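Local coordinates for integron gene cassette protein HFX_CASS2 (Uncultured bacterium, PDB 3FXH) that is of unknown function but forms an all-alpha two-subunit assembly and is encoded by a mobile integron gene cassette from a sewage-outfall metagenome, at residues A[26-37]-A[74-85]. Numbering follows the deposited sequence.
Sequences HATSAVHEIIRE and IKLYYLADSSPL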
ATOM      1  N   HIS A  26       0.804  17.497  -2.758  1.00 38.81           N
ATOM      2  CA  HIS A  26       1.867  17.265  -1.780  1.00 40.96           C
ATOM      3  C   HIS A  26       1.478  16.131  -0.822  1.00 39.02           C
ATOM      4  O   HIS A  26       2.235  15.172  -0.622  1.00 32.82           O
ATOM      5  CB  HIS A  26       2.133  18.566  -0.999  1.00 45.21           C
ATOM      6  CG  HIS A  26       3.362  18.534  -0.144  1.00 44.38           C
ATOM      7  ND1 HIS A  26       3.352  18.076   1.158  1.00 41.88           N
ATOM      8  CD2 HIS A  26       4.635  18.922  -0.395  1.00 43.89           C
ATOM      9  CE1 HIS A  26       4.571  18.168   1.663  1.00 41.33           C
ATOM     10  NE2 HIS A  26       5.368  18.681   0.743  1.00 40.93           N
ATOM     11  N   ALA A  27       0.293  16.245  -0.232  1.00 34.12           N
ATOM     12  CA  ALA A  27      -0.164  15.267   0.761  1.00 30.04           C
ATOM     13  C   ALA A  27      -0.276  13.859   0.175  1.00 29.56           C
ATOM     14  O   ALA A  27       0.092  12.877   0.812  1.00 25.90           O
ATOM     15  CB  ALA A  27      -1.492  15.710   1.359  1.00 31.65           C
ATOM     16  N   THR A  28      -0.791  13.769  -1.044  1.00 32.08           N
ATOM     17  CA  THR A  28      -0.869  12.498  -1.757  1.00 31.59           C
ATOM     18  C   THR A  28       0.509  11.831  -1.955  1.00 35.44           C
ATOM     19  O   THR A  28       0.696  10.637  -1.685  1.00 26.76           O
ATOM     20  CB  THR A  28      -1.566  12.713  -3.099  1.00 32.32           C
ATOM     21  OG1 THR A  28      -2.907  13.128  -2.843  1.00 38.66           O
ATOM     22  CG2 THR A  28      -1.577  11.431  -3.929  1.00 29.60           C
ATOM     23  N   SER A  29       1.467  12.609  -2.439  1.00 32.78           N
ATOM     24  CA  SER A  29       2.819  12.117  -2.626  1.00 30.91           C
ATOM     25  C   SER A  29       3.444  11.710  -1.312  1.00 27.78           C
ATOM     26  O   SER A  29       4.227  10.760  -1.269  1.00 30.13           O
ATOM     27  CB  SER A  29       3.685  13.187  -3.296  1.00 33.86           C
ATOM     28  OG  SER A  29       3.235  13.384  -4.621  1.00 37.85           O
ATOM     29  N   ALA A  30       3.127  12.447  -0.248  1.00 25.78           N
ATOM     30  CA  ALA A  30       3.650  12.127   1.078  1.00 28.31           C
ATOM     31  C   ALA A  30       3.125  10.771   1.552  1.00 24.10           C
ATOM     32  O   ALA A  30       3.871   9.972   2.131  1.00 22.31           O
ATOM     33  CB  ALA A  30       3.279  13.219   2.077  1.00 29.93           C
ATOM     34  N   VAL A  31       1.845  10.517   1.292  1.00 21.29           N
ATOM     35  CA  VAL A  31       1.216   9.258   1.711  1.00 20.80           C
ATOM     36  C   VAL A  31       1.728   8.099   0.866  1.00 23.72           C
ATOM     37  O   VAL A  31       1.950   7.004   1.374  1.00 25.06           O
ATOM     38  CB  VAL A  31      -0.354   9.330   1.678  1.00 24.44           C
ATOM     39  CG1 VAL A  31      -0.961   7.943   1.881  1.00 24.68           C
ATOM     40  CG2 VAL A  31      -0.869  10.276   2.748  1.00 25.87           C
ATOM     41  N   HIS A  32       1.942   8.334  -0.424  1.00 26.34           N
ATOM     42  CA  HIS A  32       2.564   7.311  -1.269  1.00 26.42           C
ATOM     43  C   HIS A  32       3.961   7.002  -0.732  1.00 25.77           C
ATOM     44  O   HIS A  32       4.396   5.852  -0.720  1.00 22.71           O
ATOM     45  CB  HIS A  32       2.641   7.768  -2.740  1.00 24.63           C
ATOM     46  CG  HIS A  32       1.354   7.610  -3.493  1.00 27.10           C
ATOM     47  ND1 HIS A  32       1.299   7.135  -4.785  1.00 32.73           N
ATOM     48  CD2 HIS A  32       0.073   7.866  -3.133  1.00 31.44           C
ATOM     49  CE1 HIS A  32       0.042   7.118  -5.193  1.00 35.61           C
ATOM     50  NE2 HIS A  32      -0.722   7.552  -4.209  1.00 26.71           N
ATOM     51  N   GLU A  33       4.650   8.035  -0.268  1.00 26.39           N
ATOM     52  CA  GLU A  33       5.963   7.869   0.335  1.00 26.90           C
ATOM     53  C   GLU A  33       5.924   7.045   1.623  1.00 25.41           C
ATOM     54  O   GLU A  33       6.806   6.219   1.876  1.00 23.69           O
ATOM     55  CB  GLU A  33       6.600   9.233   0.608  1.00 24.49           C
ATOM     56  CG  GLU A  33       7.731   9.175   1.595  1.00 27.60           C
ATOM     57  CD  GLU A  33       8.606  10.407   1.529  1.00 27.43           C
ATOM     58  OE1 GLU A  33       8.511  11.263   2.427  1.00 32.17           O
ATOM     59  OE2 GLU A  33       9.386  10.517   0.565  1.00 32.99           O
ATOM     60  N   ILE A  34       4.925   7.287   2.460  1.00 23.68           N
ATOM     61  CA  ILE A  34       4.796   6.477   3.660  1.00 22.25           C
ATOM     62  C   ILE A  34       4.636   5.010   3.299  1.00 20.50           C
ATOM     63  O   ILE A  34       5.300   4.150   3.867  1.00 22.42           O
ATOM     64  CB  ILE A  34       3.606   6.909   4.523  1.00 26.88           C
ATOM     65  CG1 ILE A  34       3.876   8.287   5.131  1.00 29.27           C
ATOM     66  CG2 ILE A  34       3.359   5.886   5.631  1.00 27.05           C
ATOM     67  CD1 ILE A  34       2.611   8.975   5.671  1.00 25.05           C
ATOM     68  N   ILE A  35       3.729   4.721   2.376  1.00 20.65           N
ATOM     69  CA  ILE A  35       3.507   3.335   1.971  1.00 19.25           C
ATOM     70  C   ILE A  35       4.808   2.703   1.480  1.00 19.65           C
ATOM     71  O   ILE A  35       5.175   1.609   1.910  1.00 19.29           O
ATOM     72  CB  ILE A  35       2.380   3.201   0.918  1.00 22.92           C
ATOM     73  CG1 ILE A  35       1.045   3.652   1.529  1.00 20.18           C
ATOM     74  CG2 ILE A  35       2.313   1.746   0.394  1.00 18.33           C
ATOM     75  CD1 ILE A  35      -0.156   3.592   0.563  1.00 20.74           C
ATOM     76  N   ARG A  36       5.521   3.405   0.612  1.00 20.43           N
ATOM     77  CA  ARG A  36       6.817   2.918   0.113  1.00 21.34           C
ATOM     78  C   ARG A  36       7.803   2.593   1.242  1.00 20.67           C
ATOM     79  O   ARG A  36       8.399   1.527   1.259  1.00 24.72           O
ATOM     80  CB  ARG A  36       7.449   3.940  -0.845  1.00 24.20           C
ATOM     81  CG  ARG A  36       8.840   3.543  -1.356  1.00 23.04           C
ATOM     82  CD  ARG A  36       9.555   4.716  -2.012  1.00 28.11           C
ATOM     83  NE  ARG A  36      10.069   5.662  -1.020  1.00 26.37           N
ATOM     84  CZ  ARG A  36       9.821   6.968  -1.035  1.00 33.51           C
ATOM     85  NH1 ARG A  36       9.053   7.482  -1.980  1.00 33.75           N
ATOM     86  NH2 ARG A  36      10.341   7.757  -0.108  1.00 32.23           N
ATOM     87  N   GLU A  37       7.980   3.507   2.190  1.00 22.89           N
ATOM     88  CA  GLU A  37       8.965   3.300   3.250  1.00 22.96           C
ATOM     89  C   GLU A  37       8.549   2.223   4.256  1.00 24.67           C
ATOM     90  O   GLU A  37       9.382   1.508   4.792  1.00 22.02           O
ATOM     91  CB  GLU A  37       9.274   4.615   3.951  1.00 23.70           C
ATOM     92  CG  GLU A  37       9.983   5.577   3.009  1.00 25.72           C
ATOM     93  CD  GLU A  37      11.319   5.016   2.524  1.00 34.57           C
ATOM     94  OE1 GLU A  37      12.136   4.569   3.371  1.00 30.77           O
ATOM     95  OE2 GLU A  37      11.546   5.013   1.295  1.00 31.96           O
ATOM     96  N   ILE A  74      15.547   4.966   6.730  1.00 35.98           N
ATOM     97  CA  ILE A  74      14.303   5.503   6.159  1.00 37.70           C
ATOM     98  C   ILE A  74      14.558   6.718   5.273  1.00 39.60           C
ATOM     99  O   ILE A  74      15.360   7.585   5.615  1.00 37.64           O
ATOM    100  CB  ILE A  74      13.251   5.839   7.262  1.00 37.72           C
ATOM    101  CG1 ILE A  74      11.831   5.842   6.675  1.00 35.55           C
ATOM    102  CG2 ILE A  74      13.567   7.172   7.968  1.00 31.33           C
ATOM    103  CD1 ILE A  74      10.747   5.782   7.731  1.00 28.12           C
ATOM    104  N   LYS A  75      13.877   6.759   4.127  1.00 40.79           N
ATOM    105  CA  LYS A  75      14.014   7.866   3.172  1.00 42.81           C
ATOM    106  C   LYS A  75      12.708   8.628   3.059  1.00 41.05           C
ATOM    107  O   LYS A  75      11.755   8.132   2.449  1.00 30.31           O
ATOM    108  CB  LYS A  75      14.405   7.357   1.782  1.00 36.95           C
ATOM    109  CG  LYS A  75      15.816   6.828   1.685  1.00 50.04           C
ATOM    110  CD  LYS A  75      16.221   6.630   0.235  1.00 63.24           C
ATOM    111  CE  LYS A  75      17.714   6.364   0.111  1.00 67.41           C
ATOM    112  NZ  LYS A  75      18.114   6.204  -1.316  1.00 71.59           N
ATOM    113  N   LEU A  76      12.670   9.829   3.637  1.00 33.86           N
ATOM    114  CA  LEU A  76      11.453  10.631   3.664  1.00 39.50           C
ATOM    115  C   LEU A  76      11.652  12.001   3.033  1.00 45.22           C
ATOM    116  O   LEU A  76      11.985  12.963   3.718  1.00 48.62           O
ATOM    117  CB  LEU A  76      10.961  10.794   5.098  1.00 39.47           C
ATOM    118  CG  LEU A  76      10.546   9.486   5.774  1.00 39.83           C
ATOM    119  CD1 LEU A  76      10.594   9.614   7.287  1.00 42.45           C
ATOM    120  CD2 LEU A  76       9.178   9.025   5.290  1.00 31.48           C
ATOM    121  N   TYR A  77      11.425  12.098   1.729  1.00 43.27           N
ATOM    122  CA  TYR A  77      11.601  13.374   1.047  1.00 46.57           C
ATOM    123  C   TYR A  77      10.524  14.382   1.439  1.00 48.03           C
ATOM    124  O   TYR A  77      10.768  15.588   1.452  1.00 51.32           O
ATOM    125  CB  TYR A  77      11.655  13.181  -0.466  1.00 46.40           C
ATOM    126  CG  TYR A  77      12.839  12.356  -0.905  1.00 55.95           C
ATOM    127  CD1 TYR A  77      14.089  12.935  -1.072  1.00 55.56           C
ATOM    128  CD2 TYR A  77      12.715  10.988  -1.132  1.00 53.97           C
ATOM    129  CE1 TYR A  77      15.178  12.184  -1.460  1.00 61.45           C
ATOM    130  CE2 TYR A  77      13.804  10.230  -1.524  1.00 56.96           C
ATOM    131  CZ  TYR A  77      15.030  10.835  -1.686  1.00 62.35           C
ATOM    132  OH  TYR A  77      16.114  10.089  -2.080  1.00 70.23           O
ATOM    133  N   TYR A  78       9.336  13.886   1.766  1.00 40.25           N
ATOM    134  CA  TYR A  78       8.248  14.769   2.175  1.00 39.93           C
ATOM    135  C   TYR A  78       8.127  14.947   3.684  1.00 38.62           C
ATOM    136  O   TYR A  78       7.824  16.039   4.159  1.00 49.49           O
ATOM    137  CB  TYR A  78       6.915  14.276   1.612  1.00 34.62           C
ATOM    138  CG  TYR A  78       6.819  14.414   0.116  1.00 39.20           C
ATOM    139  CD1 TYR A  78       7.241  13.389  -0.719  1.00 32.59           C
ATOM    140  CD2 TYR A  78       6.316  15.572  -0.465  1.00 37.92           C
ATOM    141  CE1 TYR A  78       7.166  13.510  -2.092  1.00 31.74           C
ATOM    142  CE2 TYR A  78       6.235  15.701  -1.842  1.00 40.54           C
ATOM    143  CZ  TYR A  78       6.661  14.666  -2.647  1.00 39.77           C
ATOM    144  OH  TYR A  78       6.580  14.774  -4.013  1.00 47.80           O
ATOM    145  N   LEU A  79       8.361  13.875   4.441  1.00 39.22           N
ATOM    146  CA  LEU A  79       7.970  13.857   5.850  1.00 34.03           C
ATOM    147  C   LEU A  79       9.111  14.057   6.855  1.00 41.06           C
ATOM    148  O   LEU A  79       8.875  14.083   8.064  1.00 41.64           O
ATOM    149  CB  LEU A  79       7.178  12.588   6.162  1.00 31.19           C
ATOM    150  CG  LEU A  79       5.905  12.533   5.304  1.00 35.99           C
ATOM    151  CD1 LEU A  79       5.402  11.122   5.144  1.00 39.75           C
ATOM    152  CD2 LEU A  79       4.823  13.444   5.871  1.00 38.74           C
ATOM    153  N   ALA A  80      10.334  14.207   6.354  1.00 38.46           N
ATOM    154  CA  ALA A  80      11.473  14.542   7.209  1.00 47.10           C
ATOM    155  C   ALA A  80      11.504  16.049   7.456  1.00 45.11           C
ATOM    156  O   ALA A  80      11.563  16.831   6.518  1.00 47.21           O
ATOM    157  CB  ALA A  80      12.780  14.083   6.566  1.00 46.49           C
ATOM    158  N   ASP A  81      11.463  16.458   8.718  1.00 56.53           N
ATOM    159  CA  ASP A  81      11.432  17.886   9.036  1.00 67.74           C
ATOM    160  C   ASP A  81      12.709  18.613   8.612  1.00 69.71           C
ATOM    161  O   ASP A  81      12.757  19.842   8.624  1.00 73.75           O
ATOM    162  CB  ASP A  81      11.136  18.125  10.518  1.00 73.82           C
ATOM    163  CG  ASP A  81      12.168  17.497  11.429  1.00 83.44           C
ATOM    164  OD1 ASP A  81      13.158  16.936  10.912  1.00 86.43           O
ATOM    165  OD2 ASP A  81      11.985  17.567  12.664  1.00 87.28           O
ATOM    166  N   SER A  82      13.732  17.852   8.229  1.00 67.82           N
ATOM    167  CA  SER A  82      14.980  18.432   7.737  1.00 67.78           C
ATOM    168  C   SER A  82      14.996  18.457   6.211  1.00 62.67           C
ATOM    169  O   SER A  82      15.974  18.883   5.594  1.00 61.10           O
ATOM    170  CB  SER A  82      16.190  17.650   8.256  1.00 75.25           C
ATOM    171  OG  SER A  82      16.381  16.456   7.514  1.00 78.26           O
ATOM    172  N   SER A  83      13.912  17.986   5.605  1.00 54.66           N
ATOM    173  CA  SER A  83      13.770  18.062   4.160  1.00 52.58           C
ATOM    174  C   SER A  83      13.180  19.405   3.758  1.00 54.85           C
ATOM    175  O   SER A  83      12.258  19.893   4.405  1.00 49.50           O
ATOM    176  CB  SER A  83      12.875  16.947   3.638  1.00 48.36           C
ATOM    177  OG  SER A  83      12.547  17.189   2.282  1.00 46.96           O
ATOM    178  N   PRO A  84      13.711  20.006   2.682  1.00 60.06           N
ATOM    179  CA  PRO A  84      13.190  21.271   2.154  1.00 58.29           C
ATOM    180  C   PRO A  84      11.764  21.099   1.625  1.00 54.97           C
ATOM    181  O   PRO A  84      11.056  22.087   1.419  1.00 55.13           O
ATOM    182  CB  PRO A  84      14.155  21.585   1.004  1.00 66.84           C
ATOM    183  CG  PRO A  84      14.726  20.248   0.629  1.00 70.54           C
ATOM    184  CD  PRO A  84      14.905  19.566   1.944  1.00 66.05           C
ATOM    185  N   LEU A  85      11.355  19.851   1.403  1.00 49.28           N
ATOM    186  CA  LEU A  85      10.009  19.544   0.926  1.00 50.39           C
ATOM    187  C   LEU A  85       9.014  19.403   2.070  1.00 45.40           C
ATOM    188  O   LEU A  85       7.813  19.235   1.842  1.00 46.18           O
ATOM    189  CB  LEU A  85      10.009  18.243   0.111  1.00 43.99           C
ATOM    190  CG  LEU A  85      10.039  18.322  -1.411  1.00 59.00           C
ATOM    191  CD1 LEU A  85      10.184  16.930  -2.019  1.00 54.57           C
ATOM    192  CD2 LEU A  85       8.779  19.000  -1.920  1.00 66.99           C
TER
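Helix 24-43 uses one side to hold the irregular linker between helices 62-69 and 88-102, and Glu33 is central, setting its carboxylate against the backbone N-H groups of 77-79. With CG anti to the backbone N (chi1 162°) and the chain extended beyond it, the carboxylate reaches straight to the linker. There Glu33 OE1 accepts from Tyr78 N at 2.8 Å and more weakly from Leu79 N, while Glu33 OE2 takes Tyr77 N at 2.8 Å, so a single side chain satisfies three successive amides. Glu33 OE2 is also met by Arg36 NH2 (3.0 Å), on its anti side but tilted well out of the carboxylate plane, from the same face as Tyr77 N; this salt bridge should favour the ionised acid. The same Arg36 NH2 donates to Lys75 O at 2.9 Å, with the carbonyl oxygen close to the guanidinium plane. Glu37 completes the charge network: its OE2 takes Arg36 NE through the anti lone pair, and its OE1 receives an almost straight bond from Lys75 N from above the carboxylate plane. Outside the two segments, Arg40 forms a salt bridge with Glu37 OE1, giving Glu37 a second arginine partner.

In this all-alpha fold the linker is thus fixed to the helix mainly through its backbone, with apolar packing between. Leu79 points toward the helix, where its CD1 meets Ile34 CG1, and Ile94 of helix 88-102 packs against Ile34. Tyr78 lays one ring face over the Ser29-Ala30 backbone and turns its edge to the face of His26, a T-shaped pair with centroids 5.0 Å apart and planes at 81°. His26 NE2 donates in its ring plane to Leu85 O at 2.7 Å, while ND1 is hydrogen-bonded to Thr90 OG1, and the two bonds together should hold the imidazole's rotation.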